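Local coordinates for coenzyme F420-dependent N(5),N(10)-methenyltetrahydromethanopterin reductase-related protein (Desulfurobacterium thermolithotrophum DSM 11699, PDB 6HUZ), which binds the iron-guanylylpyridinol cofactor and uses tetrahydrofolate derivatives as substrates, being a bacterial paralogue (HmdII) of [Fe]-hydrogenase, at residues S248-K252 and Y253-G257; T316-S320 and P321-E325. One frame throughout, in Å; residues are numbered along the deposited sequence. Where two conformers were deposited one is given.

Interactions 1 and 2 illustrate two ways in which a chain departs from the regular helix: by breaking its course midway and by starting afresh. Residues 248-257 form a kink inside helix 232-262, whereas residues 316-325 carry a loop into the first turns of helix 320-331. Both are buried, and both lie against the second subunit. Their centres are about 17 Å apart, yet their ends touch: S248 OG lies 2.6 Å from T316 O, a probable hydrogen bond, and L249 packs on the methyl of T316. The chemistry differs: an aromatic face, a glycine and a sodium ion mark interaction 1, while prolines and the first backbone bonds of a helix mark interaction 2.

Interaction 1: S248-K252 and Y253-G257. With NA (sodium ion), chain I.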
# COMPACT_ATOMS: atom_id res chain seq x y z
N SER A 248 -6.80 -1.68 1.65
CA SER A 248 -8.15 -2.24 1.80
C SER A 248 -8.76 -1.88 3.16
O SER A 248 -9.96 -1.57 3.25
CB SER A 248 -8.12 -3.78 1.68
OG SER A 248 -7.68 -4.14 0.37
N LEU A 249 -7.94 -1.93 4.21
CA LEU A 249 -8.39 -1.63 5.57
C LEU A 249 -8.80 -0.17 5.73
O LEU A 249 -9.86 0.11 6.33
CB LEU A 249 -7.32 -2.03 6.60
CG LEU A 249 -7.19 -3.53 6.82
CD1 LEU A 249 -5.87 -3.86 7.56
CD2 LEU A 249 -8.41 -4.10 7.54
N VAL A 250 -7.99 0.74 5.22
CA VAL A 250 -8.30 2.19 5.26
C VAL A 250 -9.57 2.45 4.41
O VAL A 250 -10.47 3.14 4.86
CB VAL A 250 -7.11 3.08 4.78
CG1 VAL A 250 -7.55 4.56 4.67
CG2 VAL A 250 -5.91 2.93 5.71
N THR A 251 -9.65 1.89 3.19
CA THR A 251 -10.83 2.12 2.34
C THR A 251 -12.11 1.64 2.95
O THR A 251 -13.15 2.31 2.92
CB THR A 251 -10.66 1.40 0.99
OG1 THR A 251 -9.59 2.03 0.30
CG2 THR A 251 -11.94 1.44 0.10
N LYS A 252 -12.09 0.44 3.46
CA LYS A 252 -13.30 -0.12 4.02
C LYS A 252 -13.60 0.31 5.44
O LYS A 252 -14.76 0.57 5.77
CB LYS A 252 -13.16 -1.65 3.98
CG LYS A 252 -14.32 -2.44 4.52
CD LYS A 252 -15.48 -2.48 3.58
CE LYS A 252 -16.39 -3.63 3.92
NZ LYS A 252 -17.47 -3.75 2.90
N TYR A 253 -12.60 0.33 6.30
CA TYR A 253 -12.84 0.61 7.72
C TYR A 253 -12.22 1.87 8.29
O TYR A 253 -12.36 2.11 9.48
CB TYR A 253 -12.37 -0.62 8.57
CG TYR A 253 -12.86 -1.97 8.10
CD1 TYR A 253 -14.18 -2.37 8.29
CD2 TYR A 253 -11.98 -2.90 7.54
CE1 TYR A 253 -14.62 -3.64 7.91
CE2 TYR A 253 -12.42 -4.15 7.12
CZ TYR A 253 -13.74 -4.52 7.31
OH TYR A 253 -14.13 -5.76 6.87
N GLY A 254 -11.59 2.67 7.46
CA GLY A 254 -10.98 3.92 7.93
C GLY A 254 -9.71 3.69 8.72
O GLY A 254 -9.31 2.55 8.98
N LEU A 255 -9.08 4.76 9.12
CA LEU A 255 -7.84 4.64 9.89
C LEU A 255 -8.05 3.95 11.24
O LEU A 255 -7.16 3.28 11.74
CB LEU A 255 -7.28 6.05 10.16
CG LEU A 255 -6.46 6.67 9.02
CD1 LEU A 255 -6.28 8.18 9.25
CD2 LEU A 255 -5.13 5.95 8.87
N GLU A 256 -9.21 4.15 11.83
CA GLU A 256 -9.50 3.54 13.11
C GLU A 256 -9.57 2.03 12.95
O GLU A 256 -9.11 1.33 13.81
CB GLU A 256 -10.77 4.13 13.75
CG GLU A 256 -12.09 3.77 13.08
CD GLU A 256 -12.57 4.73 11.99
OE1 GLU A 256 -11.71 5.31 11.29
OE2 GLU A 256 -13.80 4.89 11.84
N GLY A 257 -10.12 1.55 11.84
CA GLY A 257 -10.23 0.13 11.59
C GLY A 257 -8.85 -0.45 11.31
O GLY A 257 -8.50 -1.51 11.82
NA NA I . -12.71 6.98 9.03
O HOH W 1 -14.12 9.19 9.85
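A kink in the long helix 232-262 is built where L249 and V250 meet Y253 and G254, and the short axes on its two sides diverge by 109°. The last regular bonds before the break run from Y253 N to L249 O (2.7 Å) and, less straight, from G254 N to V250 O (2.9 Å). G254 then turns to a positive phi of 74°, and the amides of L255 and E256 find no carbonyl in the preceding turn; that of L255 is instead taken up by E236 of the second subunit.

The side chain of K252 folds over the Y253 ring. With CG anti to the backbone N and the chain bent at chi2 (76°), CG stands 3.5 Å from the ring centroid, almost on the normal, in a CH-pi contact. The ammonium group continues past the ring to E312 and to E325 of the second subunit. L249 CD2 meets the ring at its edge, 3.8 Å from Y253 CD2, while the phenol oxygen is hydrogen-bonded to the backbone carbonyl of E312. With an alanine in place of Y253, K252 CG and L249 CD2 would probably face a gap, and the E312 carbonyl would lose its phenol partner.

Beyond the kink lies a sodium ion, whose charge probably eases the approach of E256 to E236 of the second subunit; K356 O is a further ligand. The ion sits close beside G254. E256 binds it through one carboxylate oxygen, OE1, at 3.0 Å, and water 1 at 2.8 Å.

Interaction 2: T316-S320 and P321-E325; sequences TSAPS and PMLVE
The carbonyl oxygen of P319, the N-cap residue of helix 320-331, is gripped by two backbone amides. L323 N reaches it at 3.2 Å in the carbonyl plane with a nearly straight bond (163°); M322 N, at 3.0 Å, adds a weak, bent one. One residue on, V324 N meets S320 O at 2.8 Å, so regular helical bonding is established from the outset.

Side chains reinforce the turn. A318, just before the cap, sets its methyl 3.8 Å from L323 CD1, the spacing of a hydrophobic staple. P319 and M322 lie side by side, and the thioether SD comes to 3.7 Å from the ring carbon CG of P319. It is placed there by CG of M322 lying beside the backbone N (chi1 -75°) and by an extended chi2 (177°); chi3 only turns the terminal methyl CE.

S320, deposited in two conformers, directs OG in one of them to A318 O of the second subunit, which brings the helix start into the dimer interface. Its own amide is taken by the side chain of Q244. Because P321 has no N-H to offer, its place in the first turn, where amides lack helical acceptors, costs the helix no hydrogen bond.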
# COMPACT_ATOMS: atom_id res chain seq x y z
N THR A 316 -9.19 -8.39 2.45
CA THR A 316 -8.24 -7.27 2.40
C THR A 316 -7.06 -7.44 1.45
O THR A 316 -6.55 -6.45 0.98
CB THR A 316 -7.72 -6.97 3.81
OG1 THR A 316 -6.99 -8.09 4.27
CG2 THR A 316 -8.84 -6.66 4.79
N SER A 317 -6.62 -8.66 1.19
CA SER A 317 -5.46 -8.95 0.33
C SER A 317 -5.82 -9.22 -1.12
O SER A 317 -4.93 -9.53 -1.92
CB SER A 317 -4.71 -10.18 0.89
OG SER A 317 -5.43 -11.40 0.72
N ALA A 318 -7.09 -9.15 -1.48
CA ALA A 318 -7.43 -9.44 -2.87
C ALA A 318 -6.70 -8.45 -3.82
O ALA A 318 -6.87 -7.23 -3.70
CB ALA A 318 -8.94 -9.38 -3.07
N PRO A 319 -5.86 -8.96 -4.75
CA PRO A 319 -5.11 -8.06 -5.64
C PRO A 319 -5.97 -7.34 -6.68
O PRO A 319 -6.48 -7.95 -7.61
CB PRO A 319 -4.07 -9.00 -6.30
CG PRO A 319 -4.14 -10.26 -5.54
CD PRO A 319 -5.52 -10.37 -5.02
N SER A 320 -6.11 -6.03 -6.51
CA SER A 320 -6.91 -5.22 -7.44
C SER A 320 -6.71 -5.53 -8.91
O SER A 320 -7.69 -5.80 -9.60
CB SER A 320 -6.68 -3.73 -7.21
OG SER A 320 -7.45 -3.29 -6.10
N PRO A 321 -5.48 -5.50 -9.47
CA PRO A 321 -5.33 -5.79 -10.92
C PRO A 321 -5.93 -7.12 -11.37
O PRO A 321 -6.43 -7.18 -12.51
CB PRO A 321 -3.82 -5.67 -11.18
CG PRO A 321 -3.18 -5.65 -9.87
CD PRO A 321 -4.18 -5.18 -8.85
N MET A 322 -5.92 -8.16 -10.51
CA MET A 322 -6.52 -9.45 -10.82
C MET A 322 -8.05 -9.32 -10.82
O MET A 322 -8.70 -9.86 -11.72
CB MET A 322 -6.11 -10.52 -9.81
CG MET A 322 -4.69 -11.02 -9.97
SD MET A 322 -4.25 -12.21 -8.67
CE MET A 322 -5.33 -13.62 -9.10
N LEU A 323 -8.63 -8.62 -9.83
CA LEU A 323 -10.09 -8.41 -9.78
C LEU A 323 -10.50 -7.55 -11.01
O LEU A 323 -11.55 -7.75 -11.60
CB LEU A 323 -10.51 -7.64 -8.51
CG LEU A 323 -10.50 -8.40 -7.18
CD1 LEU A 323 -10.28 -7.44 -6.01
CD2 LEU A 323 -11.80 -9.12 -6.97
N VAL A 324 -9.66 -6.58 -11.37
CA VAL A 324 -9.94 -5.69 -12.51
C VAL A 324 -10.01 -6.54 -13.80
O VAL A 324 -10.96 -6.40 -14.59
CB VAL A 324 -8.92 -4.52 -12.60
CG1 VAL A 324 -9.02 -3.78 -13.95
CG2 VAL A 324 -9.15 -3.53 -11.46
N GLU A 325 -9.03 -7.43 -14.01
CA GLU A 325 -9.01 -8.26 -15.21
C GLU A 325 -10.26 -9.14 -15.32
O GLU A 325 -10.82 -9.26 -16.39
CB GLU A 325 -7.77 -9.17 -15.22
CG GLU A 325 -6.52 -8.48 -15.71
CD GLU A 325 -5.26 -9.30 -15.53
OE1 GLU A 325 -4.30 -8.80 -14.90
OE2 GLU A 325 -5.22 -10.45 -16.03